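Local coordinates for protein beta-d-glucoside glucohydrolase (Hypocrea jecorina, PDB 3ZZ1) that probably hydrolyses terminal, non-reducing beta-D-glucosyl residues with release of beta-D-glucose, as a secreted family 3 beta-glucosidase of cellulose breakdown, at residues I90-R93 with G94-G98; I139-G142 with Q143-G147. All blocks are in the same frame, centred on the assembly; numbering follows the deposited sequence.

Interaction 1. Residues I90-R93 with G94-G98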
loop_
_atom_site.group_PDB
_atom_site.type_symbol
_atom_site.label_atom_id
_atom_site.label_comp_id
_atom_site.label_asym_id
_atom_site.label_seq_id
_atom_site.Cartn_x
_atom_site.Cartn_y
_atom_site.Cartn_z
ATOM N N ILE A 90 9.783 1.535 -5.956
ATOM C CA ILE A 90 8.407 1.980 -5.767
ATOM C C ILE A 90 7.953 2.906 -6.895
ATOM O O ILE A 90 6.862 2.724 -7.435
ATOM C CB ILE A 90 8.199 2.623 -4.373
ATOM C CG1 ILE A 90 8.365 1.560 -3.283
ATOM C CG2 ILE A 90 6.810 3.283 -4.268
ATOM C CD1 ILE A 90 8.708 2.106 -1.903
ATOM N N ARG A 91 8.794 3.875 -7.268
ATOM C CA ARG A 91 8.473 4.767 -8.392
ATOM C C ARG A 91 8.377 3.990 -9.708
ATOM O O ARG A 91 7.450 4.207 -10.501
ATOM C CB ARG A 91 9.488 5.905 -8.531
ATOM C CG ARG A 91 8.972 7.046 -9.411
ATOM C CD ARG A 91 10.073 7.862 -10.068
ATOM N NE ARG A 91 9.488 8.838 -10.996
ATOM C CZ ARG A 91 9.316 8.647 -12.306
ATOM N NH1 ARG A 91 9.702 7.514 -12.889
ATOM N NH2 ARG A 91 8.760 9.600 -13.041
ATOM N N GLU A 92 9.332 3.087 -9.929
ATOM C CA GLU A 92 9.364 2.272 -11.145
ATOM C C GLU A 92 8.095 1.434 -11.302
ATOM O O GLU A 92 7.534 1.348 -12.402
ATOM C CB GLU A 92 10.613 1.377 -11.174
ATOM C CG GLU A 92 10.635 0.390 -12.325
ATOM C CD GLU A 92 11.891 -0.456 -12.338
ATOM O OE1 GLU A 92 12.918 0.023 -12.855
ATOM O OE2 GLU A 92 11.856 -1.585 -11.808
ATOM N N ARG A 93 7.657 0.823 -10.202
ATOM C CA ARG A 93 6.400 0.075 -10.164
ATOM C C ARG A 93 5.243 0.940 -10.678
ATOM O O ARG A 93 4.442 0.495 -11.501
ATOM C CB ARG A 93 6.122 -0.430 -8.744
ATOM C CG ARG A 93 4.898 -1.335 -8.594
ATOM C CD ARG A 93 4.790 -1.870 -7.158
ATOM N NE ARG A 93 3.484 -2.466 -6.838
ATOM C CZ ARG A 93 2.389 -1.774 -6.519
ATOM N NH1 ARG A 93 2.413 -0.445 -6.499
ATOM N NH2 ARG A 93 1.258 -2.407 -6.239
ATOM N N GLY A 94 5.180 2.179 -10.202
ATOM C CA GLY A 94 4.177 3.142 -10.664
ATOM C C GLY A 94 4.289 3.442 -12.150
ATOM O O GLY A 94 3.286 3.431 -12.865
ATOM N N GLN A 95 5.513 3.701 -12.613
ATOM C CA GLN A 95 5.780 3.967 -14.030
ATOM C C GLN A 95 5.354 2.803 -14.924
ATOM O O GLN A 95 4.709 2.998 -15.960
ATOM C CB GLN A 95 7.266 4.283 -14.257
ATOM C CG GLN A 95 7.629 4.575 -15.728
ATOM C CD GLN A 95 9.130 4.603 -15.983
ATOM O OE1 GLN A 95 9.638 3.891 -16.854
ATOM N NE2 GLN A 95 9.846 5.421 -15.219
ATOM N N PHE A 96 5.717 1.597 -14.504
ATOM C CA PHE A 96 5.434 0.389 -15.269
ATOM C C PHE A 96 3.926 0.116 -15.311
ATOM O O PHE A 96 3.389 -0.223 -16.366
ATOM C CB PHE A 96 6.218 -0.798 -14.695
ATOM C CG PHE A 96 7.690 -0.808 -15.055
ATOM C CD1 PHE A 96 8.302 0.295 -15.655
ATOM C CD2 PHE A 96 8.469 -1.924 -14.775
ATOM C CE1 PHE A 96 9.663 0.278 -15.983
ATOM C CE2 PHE A 96 9.833 -1.957 -15.099
ATOM C CZ PHE A 96 10.429 -0.854 -15.708
ATOM N N ILE A 97 3.252 0.289 -14.173
ATOM C CA ILE A 97 1.784 0.219 -14.110
ATOM C C ILE A 97 1.164 1.260 -15.044
ATOM O O ILE A 97 0.259 0.947 -15.815
ATOM C CB ILE A 97 1.242 0.392 -12.657
ATOM C CG1 ILE A 97 1.483 -0.886 -11.847
ATOM C CG2 ILE A 97 -0.254 0.732 -12.656
ATOM C CD1 ILE A 97 1.327 -0.732 -10.351
ATOM N N GLY A 98 1.671 2.489 -14.973
ATOM C CA GLY A 98 1.231 3.571 -15.853
ATOM C C GLY A 98 1.341 3.201 -17.321
ATOM O O GLY A 98 0.393 3.394 -18.090
#
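The ring of Phe96 carries Glu92 on one face: CG of Glu92 stands 3.6 Å from the ring centroid, a CH-pi contact. Beyond it the carboxylate lies within 3° of parallel to the ring, with CD of Glu92 3.7 Å from CZ of Phe96. CG of Glu92 is trans to the backbone N (chi1 173°) and the chain runs on extended, which lays it over the ring one turn along; OE2 of Glu92 also accepts a hydrogen bond from ND2 of Asn322. The guanidinium of Arg93 takes CD1 of Ile97 on one face, off toward the rim, 4.0 Å from NH1 of Arg93; these chains run side by side, while NH2 of Arg93 bonds to the carbonyl of Thr76. At the edge of the Arg91 guanidinium, near its plane, lies the amide of Gln95, the planes 73° apart, and NE of Arg91 bonds to Asn146. Beneath them the i to i+4 helix bonds run on, as from Phe96 N to Glu92 O at 2.8 Å. Helix 87-103 thus packs among several neighbours: Ile90 and Arg91 on helix 134-150, Arg93 and Phe96 on helix 320-329, Ile90 and Arg93 on Ala81 of helix 78-83, and Ile97 on Phe75.

Interaction 2. Residues I139-G142 with Q143-G147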
loop_
_atom_site.group_PDB
_atom_site.type_symbol
_atom_site.label_atom_id
_atom_site.label_comp_id
_atom_site.label_asym_id
_atom_site.label_seq_id
_atom_site.Cartn_x
_atom_site.Cartn_y
_atom_site.Cartn_z
ATOM N N ILE A 139 5.252 8.584 1.647
ATOM C CA ILE A 139 6.366 8.575 0.690
ATOM C C ILE A 139 6.074 7.621 -0.473
ATOM O O ILE A 139 6.197 8.002 -1.637
ATOM C CB ILE A 139 7.725 8.228 1.371
ATOM C CG1 ILE A 139 8.113 9.308 2.400
ATOM C CG2 ILE A 139 8.830 8.034 0.329
ATOM C CD1 ILE A 139 8.355 10.715 1.834
ATOM N N ALA A 140 5.666 6.394 -0.151
ATOM C CA ALA A 140 5.300 5.415 -1.172
ATOM C C ALA A 140 4.168 5.921 -2.077
ATOM O O ALA A 140 4.248 5.787 -3.300
ATOM C CB ALA A 140 4.941 4.074 -0.533
ATOM N N MET A 141 3.131 6.516 -1.484
ATOM C CA MET A 141 2.042 7.115 -2.267
ATOM C C MET A 141 2.566 8.108 -3.301
ATOM O O MET A 141 2.280 7.978 -4.495
ATOM C CB MET A 141 1.010 7.803 -1.364
ATOM C CG MET A 141 0.076 6.852 -0.606
ATOM S SD MET A 141 -0.990 5.821 -1.626
ATOM C CE MET A 141 -2.253 6.980 -2.160
ATOM N N GLY A 142 3.342 9.085 -2.833
ATOM C CA GLY A 142 3.928 10.115 -3.685
ATOM C C GLY A 142 4.813 9.579 -4.795
ATOM O O GLY A 142 4.732 10.046 -5.934
ATOM N N GLN A 143 5.654 8.596 -4.466
ATOM C CA GLN A 143 6.548 7.988 -5.454
ATOM C C GLN A 143 5.766 7.216 -6.518
ATOM O O GLN A 143 6.111 7.265 -7.699
ATOM C CB GLN A 143 7.597 7.082 -4.790
ATOM C CG GLN A 143 8.636 7.810 -3.914
ATOM C CD GLN A 143 9.711 8.572 -4.701
ATOM O OE1 GLN A 143 10.377 9.448 -4.148
ATOM N NE2 GLN A 143 9.885 8.239 -5.984
ATOM N N THR A 144 4.712 6.520 -6.097
ATOM C CA THR A 144 3.906 5.682 -6.996
ATOM C C THR A 144 3.089 6.539 -7.960
ATOM O O THR A 144 2.958 6.211 -9.140
ATOM C CB THR A 144 2.964 4.740 -6.202
ATOM O OG1 THR A 144 3.733 3.976 -5.268
ATOM C CG2 THR A 144 2.207 3.787 -7.125
ATOM N N ILE A 145 2.549 7.637 -7.443
ATOM C CA ILE A 145 1.716 8.544 -8.227
ATOM C C ILE A 145 2.559 9.344 -9.218
ATOM O O ILE A 145 2.150 9.528 -10.359
ATOM C CB ILE A 145 0.855 9.449 -7.306
ATOM C CG1 ILE A 145 -0.307 8.629 -6.739
ATOM C CG2 ILE A 145 0.330 10.676 -8.043
ATOM C CD1 ILE A 145 -0.856 9.149 -5.438
ATOM N N ASN A 146 3.737 9.795 -8.787
ATOM C CA ASN A 146 4.712 10.385 -9.710
ATOM C C ASN A 146 4.979 9.420 -10.871
ATOM O O ASN A 146 4.920 9.809 -12.037
ATOM C CB ASN A 146 6.019 10.733 -8.985
ATOM C CG ASN A 146 7.042 11.406 -9.901
ATOM O OD1 ASN A 146 8.023 10.784 -10.327
ATOM N ND2 ASN A 146 6.817 12.685 -10.207
ATOM N N GLY A 147 5.232 8.158 -10.535
ATOM C CA GLY A 147 5.479 7.114 -11.523
ATOM C C GLY A 147 4.333 6.914 -12.501
ATOM O O GLY A 147 4.531 7.007 -13.715
#
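Helix 134-150 precedes strand 154-160 in the TIM-barrel-like N-terminal domain of this family 3 enzyme, and residues 139-147 form about two and a half of its turns, where a buried threonine doubles a backbone bond. Gln143 N donates to Ile139 O at 2.9 Å, and the next backbone bond, Thr144 N to Ala140 O, is of the same length. The carbonyl of Ala140 also accepts the hydroxyl OG1 of Thr144 at 2.7 Å, above the carbonyl plane; the amide comes to the opposite face, so two donors of one residue grip a single oxygen. The hydroxyl is put there by chi1 of -54°, which sets OG1 beside its own backbone N and trans to the carbonyl carbon. A valine here would probably leave Ala140 O with the amide of this residue as its one donor from this turn and a methyl pressed against the carbonyl. Another flank of the helix is apolar: Met141, bent at chi2 and chi3, brings CE across Ile145 to 4.2 Å from CD1 of that residue, and both side chains pack on Ala192 of helix 178-194, with Ala157 and Ala155 of strand 154-160 beside them. Facing helix 87-103, Gln143 bends at chi2 and leads off, but chi1 of -67° sets its CG beside the backbone N, touching the carbonyl O of Ile139 at 3.3 Å.

Helices 87-103 and 134-150 meet directly, and interactions 1 and 2 each lie within one of them, their centres 9 Å apart, while side chains of both face the other helix. NE of Arg91 probably bonds to OD1 of Asn146 at 2.5 Å, and CG of Arg91 packs against O of Gln143 at 3.3 Å. CG2 of Ile90 sits 3.3 Å from OG1 of Thr144 and 3.7 Å from O of Ala140, so a methyl group packs beside the carbonyl oxygen that accepts two hydrogen bonds in interaction 2. A glycerol, probably from the crystallisation liquor, lies about 4 Å from the side chain of Ile139.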